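Local coordinates for protein Endonuclease/exonuclease/phosphatase (PDB 4RUW) that is of unknown specific function but belongs to the endonuclease/exonuclease/phosphatase family, with an Ig-like domain at its C-terminal end and a bound zinc ion, at residues E116-D121 with V150-H155; T199-P204 with R218-H223; A351-S356 with G411-G416; C422-G425 with T429-A432. All coordinates share one frame; numbering follows the deposited sequence.

Contact 1. Residues E116-D121 with V150-H155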
loop_
_atom_site.group_PDB
_atom_site.type_symbol
_atom_site.label_atom_id
_atom_site.label_comp_id
_atom_site.label_asym_id
_atom_site.label_seq_id
_atom_site.Cartn_x
_atom_site.Cartn_y
_atom_site.Cartn_z
ATOM N N GLU A 116 5.840 -8.401 -24.200
ATOM C CA GLU A 116 6.232 -9.503 -25.067
ATOM C C GLU A 116 6.520 -10.764 -24.249
ATOM O O GLU A 116 6.084 -11.859 -24.599
ATOM C CB GLU A 116 7.460 -9.107 -25.884
ATOM C CG GLU A 116 7.991 -10.205 -26.770
ATOM C CD GLU A 116 9.176 -9.749 -27.584
ATOM O OE1 GLU A 116 10.140 -9.201 -26.998
ATOM O OE2 GLU A 116 9.128 -9.923 -28.817
ATOM N N LEU A 117 7.243 -10.597 -23.152
ATOM C CA LEU A 117 7.630 -11.720 -22.309
ATOM C C LEU A 117 6.462 -12.394 -21.592
ATOM O O LEU A 117 6.548 -13.573 -21.248
ATOM C CB LEU A 117 8.666 -11.270 -21.278
ATOM C CG LEU A 117 10.059 -10.986 -21.838
ATOM C CD1 LEU A 117 10.813 -10.069 -20.897
ATOM C CD2 LEU A 117 10.818 -12.289 -22.057
ATOM N N LEU A 118 5.381 -11.652 -21.357
ATOM C CA LEU A 118 4.284 -12.137 -20.519
ATOM C C LEU A 118 2.982 -12.364 -21.287
ATOM O O LEU A 118 1.992 -12.807 -20.706
ATOM C CB LEU A 118 4.060 -11.188 -19.332
ATOM C CG LEU A 118 5.164 -11.250 -18.270
ATOM C CD1 LEU A 118 5.117 -10.051 -17.340
ATOM C CD2 LEU A 118 5.085 -12.558 -17.481
ATOM N N ALA A 119 2.982 -12.086 -22.589
ATOM C CA ALA A 119 1.777 -12.249 -23.399
ATOM C C ALA A 119 1.235 -13.673 -23.328
ATOM O O ALA A 119 0.034 -13.884 -23.131
ATOM C CB ALA A 119 2.042 -11.854 -24.840
ATOM N N ALA A 120 2.118 -14.656 -23.470
ATOM C CA ALA A 120 1.679 -16.048 -23.494
ATOM C C ALA A 120 1.177 -16.504 -22.126
ATOM O O ALA A 120 0.508 -17.529 -22.004
ATOM C CB ALA A 120 2.803 -16.951 -23.990
ATOM N N ASP A 121 1.507 -15.736 -21.095
ATOM C CA ASP A 121 1.049 -16.019 -19.744
ATOM C C ASP A 121 -0.258 -15.309 -19.437
ATOM O O ASP A 121 -0.774 -15.402 -18.322
ATOM C CB ASP A 121 2.125 -15.607 -18.749
ATOM C CG ASP A 121 3.440 -16.279 -19.039
ATOM O OD1 ASP A 121 3.494 -17.509 -18.861
ATOM O OD2 ASP A 121 4.403 -15.598 -19.464
ATOM N N VAL A 150 3.390 1.062 -14.125
ATOM C CA VAL A 150 2.708 0.197 -15.079
ATOM C C VAL A 150 1.688 -0.676 -14.371
ATOM O O VAL A 150 1.935 -1.136 -13.256
ATOM C CB VAL A 150 3.737 -0.682 -15.841
ATOM C CG1 VAL A 150 3.063 -1.837 -16.587
ATOM C CG2 VAL A 150 4.576 0.176 -16.788
ATOM N N VAL A 151 0.533 -0.863 -15.003
ATOM C CA VAL A 151 -0.403 -1.901 -14.598
ATOM C C VAL A 151 -0.438 -2.948 -15.699
ATOM O O VAL A 151 -0.630 -2.608 -16.865
ATOM C CB VAL A 151 -1.822 -1.347 -14.355
ATOM C CG1 VAL A 151 -2.812 -2.498 -14.096
ATOM C CG2 VAL A 151 -1.816 -0.372 -13.186
HETATM N N MSE A 152 -0.227 -4.208 -15.327
HETATM C CA MSE A 152 -0.397 -5.329 -16.246
HETATM C C MSE A 152 -1.457 -6.250 -15.674
HETATM O O MSE A 152 -1.507 -6.487 -14.471
HETATM C CB MSE A 152 0.901 -6.117 -16.453
HETATM C CG MSE A 152 2.077 -5.281 -16.959
HETATM SE SE MSE A 152 3.710 -6.300 -17.310
HETATM C CE MSE A 152 3.138 -7.220 -18.933
ATOM N N SER A 153 -2.304 -6.772 -16.540
ATOM C CA SER A 153 -3.449 -7.521 -16.077
ATOM C C SER A 153 -3.800 -8.661 -17.024
ATOM O O SER A 153 -3.656 -8.542 -18.241
ATOM C CB SER A 153 -4.629 -6.560 -15.952
ATOM O OG SER A 153 -5.819 -7.225 -15.617
ATOM N N ARG A 154 -4.255 -9.772 -16.457
ATOM C CA ARG A 154 -4.803 -10.869 -17.247
ATOM C C ARG A 154 -6.245 -10.590 -17.647
ATOM O O ARG A 154 -6.830 -11.322 -18.436
ATOM C CB ARG A 154 -4.751 -12.173 -16.448
ATOM C CG ARG A 154 -3.362 -12.768 -16.313
ATOM C CD ARG A 154 -3.389 -14.103 -15.607
ATOM N NE ARG A 154 -2.074 -14.734 -15.573
ATOM C CZ ARG A 154 -1.875 -16.048 -15.601
ATOM N NH1 ARG A 154 -2.901 -16.883 -15.688
ATOM N NH2 ARG A 154 -0.644 -16.533 -15.568
ATOM N N HIS A 155 -6.809 -9.513 -17.112
ATOM C CA HIS A 155 -8.220 -9.204 -17.314
ATOM C C HIS A 155 -8.369 -7.850 -17.988
ATOM O O HIS A 155 -7.567 -6.953 -17.763
ATOM C CB HIS A 155 -8.939 -9.231 -15.970
ATOM C CG HIS A 155 -8.641 -10.457 -15.176
ATOM N ND1 HIS A 155 -9.013 -11.716 -15.597
ATOM C CD2 HIS A 155 -7.950 -10.634 -14.025
ATOM C CE1 HIS A 155 -8.600 -12.608 -14.717
ATOM N NE2 HIS A 155 -7.950 -11.980 -13.753
#

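Contact 2. Residues T199-P204 with R218-H223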
loop_
_atom_site.group_PDB
_atom_site.type_symbol
_atom_site.label_atom_id
_atom_site.label_comp_id
_atom_site.label_asym_id
_atom_site.label_seq_id
_atom_site.Cartn_x
_atom_site.Cartn_y
_atom_site.Cartn_z
ATOM N N THR A 199 0.986 3.871 -7.863
ATOM C CA THR A 199 1.809 5.055 -7.714
ATOM C C THR A 199 3.154 4.741 -7.072
ATOM O O THR A 199 3.470 3.580 -6.759
ATOM C CB THR A 199 1.050 6.186 -6.960
ATOM O OG1 THR A 199 1.725 7.438 -7.149
ATOM C CG2 THR A 199 0.954 5.892 -5.480
ATOM N N HIS A 200 3.938 5.800 -6.896
ATOM C CA HIS A 200 5.301 5.742 -6.387
ATOM C C HIS A 200 5.562 7.176 -5.911
ATOM O O HIS A 200 5.505 8.122 -6.704
ATOM C CB HIS A 200 6.245 5.315 -7.524
ATOM C CG HIS A 200 7.684 5.172 -7.138
ATOM N ND1 HIS A 200 8.636 4.770 -8.044
ATOM C CD2 HIS A 200 8.335 5.374 -5.966
ATOM C CE1 HIS A 200 9.816 4.733 -7.452
ATOM N NE2 HIS A 200 9.664 5.103 -6.197
ATOM N N LEU A 201 5.766 7.356 -4.608
ATOM C CA LEU A 201 5.931 8.698 -4.052
ATOM C C LEU A 201 7.402 9.082 -3.924
ATOM O O LEU A 201 8.279 8.219 -4.041
ATOM C CB LEU A 201 5.255 8.798 -2.680
ATOM C CG LEU A 201 3.782 8.393 -2.625
ATOM C CD1 LEU A 201 3.243 8.648 -1.242
ATOM C CD2 LEU A 201 2.946 9.094 -3.692
ATOM N N SER A 202 7.675 10.354 -3.647
ATOM C CA SER A 202 9.046 10.781 -3.414
ATOM C C SER A 202 9.679 10.028 -2.253
ATOM O O SER A 202 8.991 9.542 -1.360
ATOM C CB SER A 202 9.093 12.268 -3.088
ATOM O OG SER A 202 8.737 13.065 -4.195
ATOM N N THR A 203 11.000 9.956 -2.269
ATOM C CA THR A 203 11.758 9.428 -1.142
ATOM C C THR A 203 11.779 10.454 -0.017
ATOM O O THR A 203 11.696 11.652 -0.269
ATOM C CB THR A 203 13.206 9.136 -1.545
ATOM O OG1 THR A 203 13.850 10.364 -1.914
ATOM C CG2 THR A 203 13.246 8.156 -2.704
ATOM N N PRO A 204 11.883 9.998 1.238
ATOM C CA PRO A 204 11.890 10.946 2.357
ATOM C C PRO A 204 13.306 11.443 2.635
ATOM O O PRO A 204 13.811 11.305 3.748
ATOM C CB PRO A 204 11.375 10.099 3.521
ATOM C CG PRO A 204 11.890 8.731 3.212
ATOM C CD PRO A 204 11.860 8.598 1.702
ATOM N N ARG A 218 -1.997 13.238 -0.257
ATOM C CA ARG A 218 -3.311 13.886 -0.225
ATOM C C ARG A 218 -4.014 13.717 -1.554
ATOM O O ARG A 218 -5.188 13.359 -1.613
ATOM C CB ARG A 218 -3.174 15.376 0.052
ATOM C CG ARG A 218 -2.824 15.703 1.470
ATOM C CD ARG A 218 -3.996 15.528 2.427
ATOM N NE ARG A 218 -3.878 16.475 3.538
ATOM C CZ ARG A 218 -4.465 16.316 4.723
ATOM N NH1 ARG A 218 -4.285 17.210 5.692
ATOM N NH2 ARG A 218 -5.221 15.249 4.955
ATOM N N ILE A 219 -3.294 14.010 -2.628
ATOM C CA ILE A 219 -3.881 13.948 -3.963
ATOM C C ILE A 219 -4.252 12.502 -4.308
ATOM O O ILE A 219 -5.346 12.229 -4.801
ATOM C CB ILE A 219 -2.934 14.537 -5.008
ATOM C CG1 ILE A 219 -2.810 16.042 -4.785
ATOM C CG2 ILE A 219 -3.435 14.257 -6.419
ATOM C CD1 ILE A 219 -1.618 16.659 -5.443
ATOM N N VAL A 220 -3.356 11.569 -4.016
ATOM C CA VAL A 220 -3.643 10.161 -4.269
ATOM C C VAL A 220 -4.918 9.730 -3.541
ATOM O O VAL A 220 -5.831 9.146 -4.138
ATOM C CB VAL A 220 -2.465 9.282 -3.840
ATOM C CG1 VAL A 220 -2.852 7.817 -3.834
ATOM C CG2 VAL A 220 -1.280 9.528 -4.757
ATOM N N LEU A 221 -5.005 10.044 -2.253
ATOM C CA LEU A 221 -6.151 9.603 -1.464
ATOM C C LEU A 221 -7.455 10.223 -1.944
ATOM O O LEU A 221 -8.504 9.588 -1.913
ATOM C CB LEU A 221 -5.928 9.888 0.018
ATOM C CG LEU A 221 -4.822 9.065 0.684
ATOM C CD1 LEU A 221 -4.619 9.523 2.123
ATOM C CD2 LEU A 221 -5.150 7.579 0.630
ATOM N N ASP A 222 -7.383 11.465 -2.402
ATOM C CA ASP A 222 -8.585 12.133 -2.877
ATOM C C ASP A 222 -9.092 11.522 -4.187
ATOM O O ASP A 222 -10.214 11.779 -4.596
ATOM C CB ASP A 222 -8.354 13.645 -2.978
ATOM C CG ASP A 222 -8.251 14.312 -1.601
ATOM O OD1 ASP A 222 -8.530 13.648 -0.581
ATOM O OD2 ASP A 222 -7.904 15.511 -1.528
ATOM N N HIS A 223 -8.260 10.699 -4.825
ATOM C CA HIS A 223 -8.645 9.978 -6.039
ATOM C C HIS A 223 -9.127 8.549 -5.788
ATOM O O HIS A 223 -9.520 7.856 -6.726
ATOM C CB HIS A 223 -7.502 9.973 -7.057
ATOM C CG HIS A 223 -7.348 11.269 -7.776
ATOM N ND1 HIS A 223 -6.716 12.361 -7.217
ATOM C CD2 HIS A 223 -7.759 11.662 -9.003
ATOM C CE1 HIS A 223 -6.752 13.370 -8.068
ATOM N NE2 HIS A 223 -7.378 12.972 -9.160
#

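Contact 3. Residues A351-S356 with G411-G416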
loop_
_atom_site.group_PDB
_atom_site.type_symbol
_atom_site.label_atom_id
_atom_site.label_comp_id
_atom_site.label_asym_id
_atom_site.label_seq_id
_atom_site.Cartn_x
_atom_site.Cartn_y
_atom_site.Cartn_z
ATOM N N ALA A 351 -9.098 2.004 14.652
ATOM C CA ALA A 351 -10.031 0.903 14.529
ATOM C C ALA A 351 -10.861 1.133 13.275
ATOM O O ALA A 351 -11.369 2.233 13.060
ATOM C CB ALA A 351 -10.928 0.837 15.744
ATOM N N GLN A 352 -10.979 0.102 12.446
ATOM C CA GLN A 352 -11.816 0.153 11.253
ATOM C C GLN A 352 -12.921 -0.884 11.375
ATOM O O GLN A 352 -12.647 -2.079 11.528
ATOM C CB GLN A 352 -10.996 -0.119 9.991
ATOM C CG GLN A 352 -9.966 0.954 9.671
ATOM C CD GLN A 352 -9.177 0.636 8.411
ATOM O OE1 GLN A 352 -8.852 -0.524 8.148
ATOM N NE2 GLN A 352 -8.853 1.662 7.634
ATOM N N LEU A 353 -14.165 -0.416 11.322
ATOM C CA LEU A 353 -15.331 -1.281 11.407
ATOM C C LEU A 353 -15.959 -1.386 10.025
ATOM O O LEU A 353 -16.140 -0.376 9.341
ATOM C CB LEU A 353 -16.338 -0.687 12.397
ATOM C CG LEU A 353 -17.676 -1.411 12.530
ATOM C CD1 LEU A 353 -17.498 -2.752 13.218
ATOM C CD2 LEU A 353 -18.672 -0.533 13.284
ATOM N N THR A 354 -16.279 -2.606 9.607
ATOM C CA THR A 354 -17.002 -2.817 8.361
ATOM C C THR A 354 -18.210 -3.696 8.628
ATOM O O THR A 354 -18.100 -4.729 9.286
ATOM C CB THR A 354 -16.114 -3.496 7.294
ATOM O OG1 THR A 354 -14.881 -2.779 7.154
ATOM C CG2 THR A 354 -16.821 -3.544 5.948
ATOM N N ALA A 355 -19.371 -3.266 8.139
ATOM C CA ALA A 355 -20.586 -4.071 8.214
ATOM C C ALA A 355 -20.988 -4.445 6.794
ATOM O O ALA A 355 -20.963 -3.603 5.899
ATOM C CB ALA A 355 -21.720 -3.295 8.901
ATOM N N SER A 356 -21.356 -5.701 6.581
ATOM C CA SER A 356 -21.819 -6.122 5.264
ATOM C C SER A 356 -22.936 -7.151 5.375
ATOM O O SER A 356 -23.189 -7.691 6.448
ATOM C CB SER A 356 -20.660 -6.671 4.428
ATOM O OG SER A 356 -20.077 -7.808 5.037
ATOM N N GLY A 411 -23.477 -10.402 13.340
ATOM C CA GLY A 411 -24.251 -9.488 14.155
ATOM C C GLY A 411 -24.755 -8.326 13.327
ATOM O O GLY A 411 -24.319 -8.121 12.196
ATOM N N ALA A 412 -25.688 -7.571 13.891
ATOM C CA ALA A 412 -26.193 -6.374 13.234
ATOM C C ALA A 412 -25.963 -5.177 14.137
ATOM O O ALA A 412 -26.057 -5.289 15.356
ATOM C CB ALA A 412 -27.676 -6.525 12.916
ATOM N N LEU A 413 -25.647 -4.034 13.538
ATOM C CA LEU A 413 -25.504 -2.803 14.300
ATOM C C LEU A 413 -26.878 -2.322 14.747
ATOM O O LEU A 413 -27.736 -2.037 13.913
ATOM C CB LEU A 413 -24.825 -1.728 13.450
ATOM C CG LEU A 413 -23.432 -2.072 12.917
ATOM C CD1 LEU A 413 -22.946 -0.997 11.952
ATOM C CD2 LEU A 413 -22.451 -2.260 14.066
ATOM N N PRO A 414 -27.094 -2.235 16.068
ATOM C CA PRO A 414 -28.359 -1.716 16.595
ATOM C C PRO A 414 -28.413 -0.201 16.452
ATOM O O PRO A 414 -27.364 0.437 16.370
ATOM C CB PRO A 414 -28.295 -2.095 18.075
ATOM C CG PRO A 414 -26.841 -2.098 18.390
ATOM C CD PRO A 414 -26.158 -2.607 17.145
ATOM N N PRO A 415 -29.624 0.371 16.411
ATOM C CA PRO A 415 -29.760 1.830 16.334
ATOM C C PRO A 415 -29.098 2.507 17.530
ATOM O O PRO A 415 -29.264 2.056 18.662
ATOM C CB PRO A 415 -31.277 2.039 16.377
ATOM C CG PRO A 415 -31.844 0.771 15.841
ATOM C CD PRO A 415 -30.928 -0.311 16.332
ATOM N N GLY A 416 -28.339 3.567 17.274
ATOM C CA GLY A 416 -27.679 4.300 18.339
ATOM C C GLY A 416 -26.331 3.727 18.741
ATOM O O GLY A 416 -25.723 4.184 19.708
#

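Contact 4. Residues C422-G425 with T429-A432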
loop_
_atom_site.group_PDB
_atom_site.type_symbol
_atom_site.label_atom_id
_atom_site.label_comp_id
_atom_site.label_asym_id
_atom_site.label_seq_id
_atom_site.Cartn_x
_atom_site.Cartn_y
_atom_site.Cartn_z
ATOM N N CYS A 422 -9.529 3.588 21.900
ATOM C CA CYS A 422 -8.744 4.116 23.004
ATOM C C CYS A 422 -7.277 3.739 22.897
ATOM O O CYS A 422 -6.922 2.714 22.317
ATOM C CB CYS A 422 -9.257 3.571 24.334
ATOM S SG CYS A 422 -10.919 4.053 24.759
ATOM N N LEU A 423 -6.429 4.577 23.481
ATOM C CA LEU A 423 -5.062 4.193 23.759
ATOM C C LEU A 423 -5.029 3.877 25.250
ATOM O O LEU A 423 -5.395 4.716 26.078
ATOM C CB LEU A 423 -4.096 5.326 23.431
ATOM C CG LEU A 423 -2.623 4.970 23.650
ATOM C CD1 LEU A 423 -2.170 3.850 22.712
ATOM C CD2 LEU A 423 -1.741 6.201 23.491
ATOM N N VAL A 424 -4.629 2.653 25.578
ATOM C CA VAL A 424 -4.625 2.180 26.949
ATOM C C VAL A 424 -3.189 2.058 27.416
ATOM O O VAL A 424 -2.348 1.490 26.718
ATOM C CB VAL A 424 -5.319 0.810 27.068
ATOM C CG1 VAL A 424 -5.446 0.410 28.529
ATOM C CG2 VAL A 424 -6.686 0.854 26.409
ATOM N N GLY A 425 -2.901 2.612 28.587
ATOM C CA GLY A 425 -1.558 2.558 29.133
ATOM C C GLY A 425 -1.222 1.169 29.632
ATOM O O GLY A 425 -2.101 0.316 29.763
ATOM N N THR A 429 -4.684 2.300 32.458
ATOM C CA THR A 429 -5.343 3.576 32.412
ATOM C C THR A 429 -5.662 3.996 30.977
ATOM O O THR A 429 -4.971 3.623 30.066
ATOM C CB THR A 429 -4.566 4.673 33.137
ATOM O OG1 THR A 429 -3.502 5.128 32.362
ATOM C CG2 THR A 429 -3.998 4.134 34.403
ATOM N N ILE A 430 -6.741 4.737 30.810
ATOM C CA ILE A 430 -7.119 5.225 29.492
ATOM C C ILE A 430 -6.387 6.529 29.209
ATOM O O ILE A 430 -6.686 7.560 29.807
ATOM C CB ILE A 430 -8.635 5.448 29.382
ATOM C CG1 ILE A 430 -9.389 4.158 29.717
ATOM C CG2 ILE A 430 -9.003 5.941 27.992
ATOM C CD1 ILE A 430 -9.012 2.981 28.851
ATOM N N LEU A 431 -5.419 6.475 28.300
ATOM C CA LEU A 431 -4.626 7.649 27.955
ATOM C C LEU A 431 -5.399 8.565 27.016
ATOM O O LEU A 431 -5.239 9.785 27.055
ATOM C CB LEU A 431 -3.302 7.236 27.313
ATOM C CG LEU A 431 -2.377 6.410 28.209
ATOM C CD1 LEU A 431 -1.174 5.910 27.437
ATOM C CD2 LEU A 431 -1.933 7.231 29.414
ATOM N N ALA A 432 -6.238 7.973 26.173
ATOM C CA ALA A 432 -7.033 8.737 25.221
ATOM C C ALA A 432 -8.228 7.906 24.798
ATOM O O ALA A 432 -8.144 6.682 24.748
ATOM C CB ALA A 432 -6.196 9.109 24.003
#

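Contact 1. Residues E116-D121 with V150-H155
Leu118 and Met152 face each other with their CA atoms 9.3 Å apart, where helix 110-118 runs past strand 146-153; further along both segments, the CA atoms of Asp121 and Arg154 draw in to 8.2 Å. A gap of that width is bridged by side chains, not by backbone pairing. Met152 is a selenomethionine. Its chain leaves the strand extended and then bends at the last torsion (chi3 73°), which carries the CE methyl to the flank of Leu118. Met152 CE sits 3.8 Å from Leu118 CD1 and 4.1 Å from Leu118 CB, while Met152 SE lies 4.0 Å from the same CD1. The two side chains cross at about a right angle, and the selenomethionine methyl meets a branch methyl of Leu118 first, its CB second. Ala81 and Ile84 of helix 77-87 close in on Leu118, and Tyr123 touches both partners.

At the outer edge, Asp121 O lies over one face of the Arg154 guanidinium, with Arg154 NH2 at 3.0 Å. The N-H groups do not aim at it, so this is no hydrogen bond, and since Arg154 was modelled in two conformers the approach is doubtful in detail. The Asp121 carboxylate turns elsewhere, to a salt bridge from its OD2 to Arg85 NE.

Leu118 and selenomethionine thus make a buried apolar contact between a helix and a sheet of the family's alpha/beta sandwich, while the Arg85 salt bridge ties Asp121 to helix 77-87.

Contact 2. Residues T199-P204 with R218-H223
Val220 meets Thr199 and Leu201 through a single methyl: its CG2 lies 4.3 Å from Thr199 CG2 and 4.4 Å from Leu201 CD2. Both are loose van der Waals approaches, yet all three side chains are buried. Thr199 and Leu201 both start out toward the helix, whereas His200 between them turns elsewhere and touches Asp235.

The polar arm of Thr199 explains why a methyl is offered to Val220. With chi1 at -164°, OG1 stands anti to the backbone N and is hydrogen-bonded to Ser180 O on the neighbouring strand, leaving CG2 for the helix. Leu166 on strand 157-166 touches both Thr199 and Val220. On the helix side, His223 folds back on the chain, and its ND1 donates a nearly straight bond of 2.8 Å (170°) to Ile219 O. That oxygen lies in the imidazole plane, although the donor stands above the carbonyl plane.

Backbone bonds from Thr199 to Ala233 and from Leu201 to Asp235 tie this end of strand 192-200 to strand 230-233 and the chain just after it. The arrangement is that of a beta-alpha-beta unit, in which helix 207-222 packs back over the two parallel strands it connects, in the alpha/beta sandwich of the DNase I-like fold.

Contact 3. Residues A351-S356 with G411-G416
Leu413 turns its forked end onto Leu353 and Ala355, which start from the same face of strand 349-356, inside the beta sandwich of the C-terminal Ig-like domain. Two residues apart on the strand, these partners form a short apolar row, and the fork of Leu413 spans it: one methyl goes to each. CD2 of Leu413 lies 4.2 Å from CD2 of Leu353, a methyl-to-methyl meeting, while the other branch is directed at the alanine. Leu353 has to reach for this. Its CG is anti to the backbone N (chi1 175°), holding the isobutyl group out from the strand, whereas Ala355 has only its CB to offer and is met close to the backbone. With CG beside the backbone N (chi1 -59°), Leu413 points its two branch methyls at the strand.

The segment 411-416 is the connection between strand 405-410, which belongs to the same sheet as 349-356, and strand 418-424 of the second sheet. Leu413 therefore dips into the sandwich just where the chain passes between sheets, and it also touches Leu361 of the first and Leu383 of the second; Leu438 touches both Leu353 and Leu413. No polar group takes part in this join.

Gln352 and Thr354 serve elsewhere: Gln352 NE2 is hydrogen-bonded to the backbone oxygens of Ala259 and Leu263, and Thr354 touches Pro302, so this strand also borders the preceding domain. The tighter of the two methyl approaches is that of Leu413 CD1, 4.0 Å from Ala355 CB.

Contact 4. Residues C422-G425 with T429-A432
A beta hairpin, strands 418-424 and 430-437, closes here, with Leu423 facing both Leu431 and Ala432 across the ladder. Next to the turn, Gly425 N donates to Thr429 O over 2.7 Å, and at 171° this is the straightest bond of the set. Asp427 steadies the turn itself by taking the N-H of Thr429 on its OD1. Val424 and Ile430 follow as a non-hydrogen-bonded antiparallel pair; Val424 CG2 and Ile430 CD1 touch at 4.0 Å, with the side chains set at a slant to one another.

Beyond that pair the register slips by one, and the result is a classic beta bulge: the extra residue lies on the 430-437 strand, so that Leu423 O receives two N-H groups. Leu431 N comes to 2.8 Å from Leu423 O, whereas Ala432 N is a weak donor to it at 3.4 Å. Leu423 N in turn gives its hydrogen to Ala432 O at 3.0 Å.

Leu431, at the corner of the bulge, has CG beside its own backbone N (chi1 -62°), and this lays its CD1 across the strand opposite. Leu431 CD1 is 4.0 Å from Leu423 CD2 and 3.8 Å from Gly425 CA, packing straight against the glycine backbone. Leu423 also touches Val379 of the adjoining strand 378-384.

Along the chain the four contacts follow one another without interleaving. Contacts 1 and 2, their centres about 25 Å apart, belong to the endonuclease/exonuclease/phosphatase domain but to different sheets; strand 179-188, in the sheet of contact 2, touches Val151 of segment 150-155 as well as Thr199. Contacts 3 and 4, about 23 Å apart between centres, share the Ig-like domain, and strand 418-424 leads from the connection of the former into the hairpin of the latter. Contacts 1 and 4 are farthest apart, about 49 Å between centres, on opposite sides of the chain's centre. The contacts thus fall in two domains, with strand 349-356 of contact 3 beside their border.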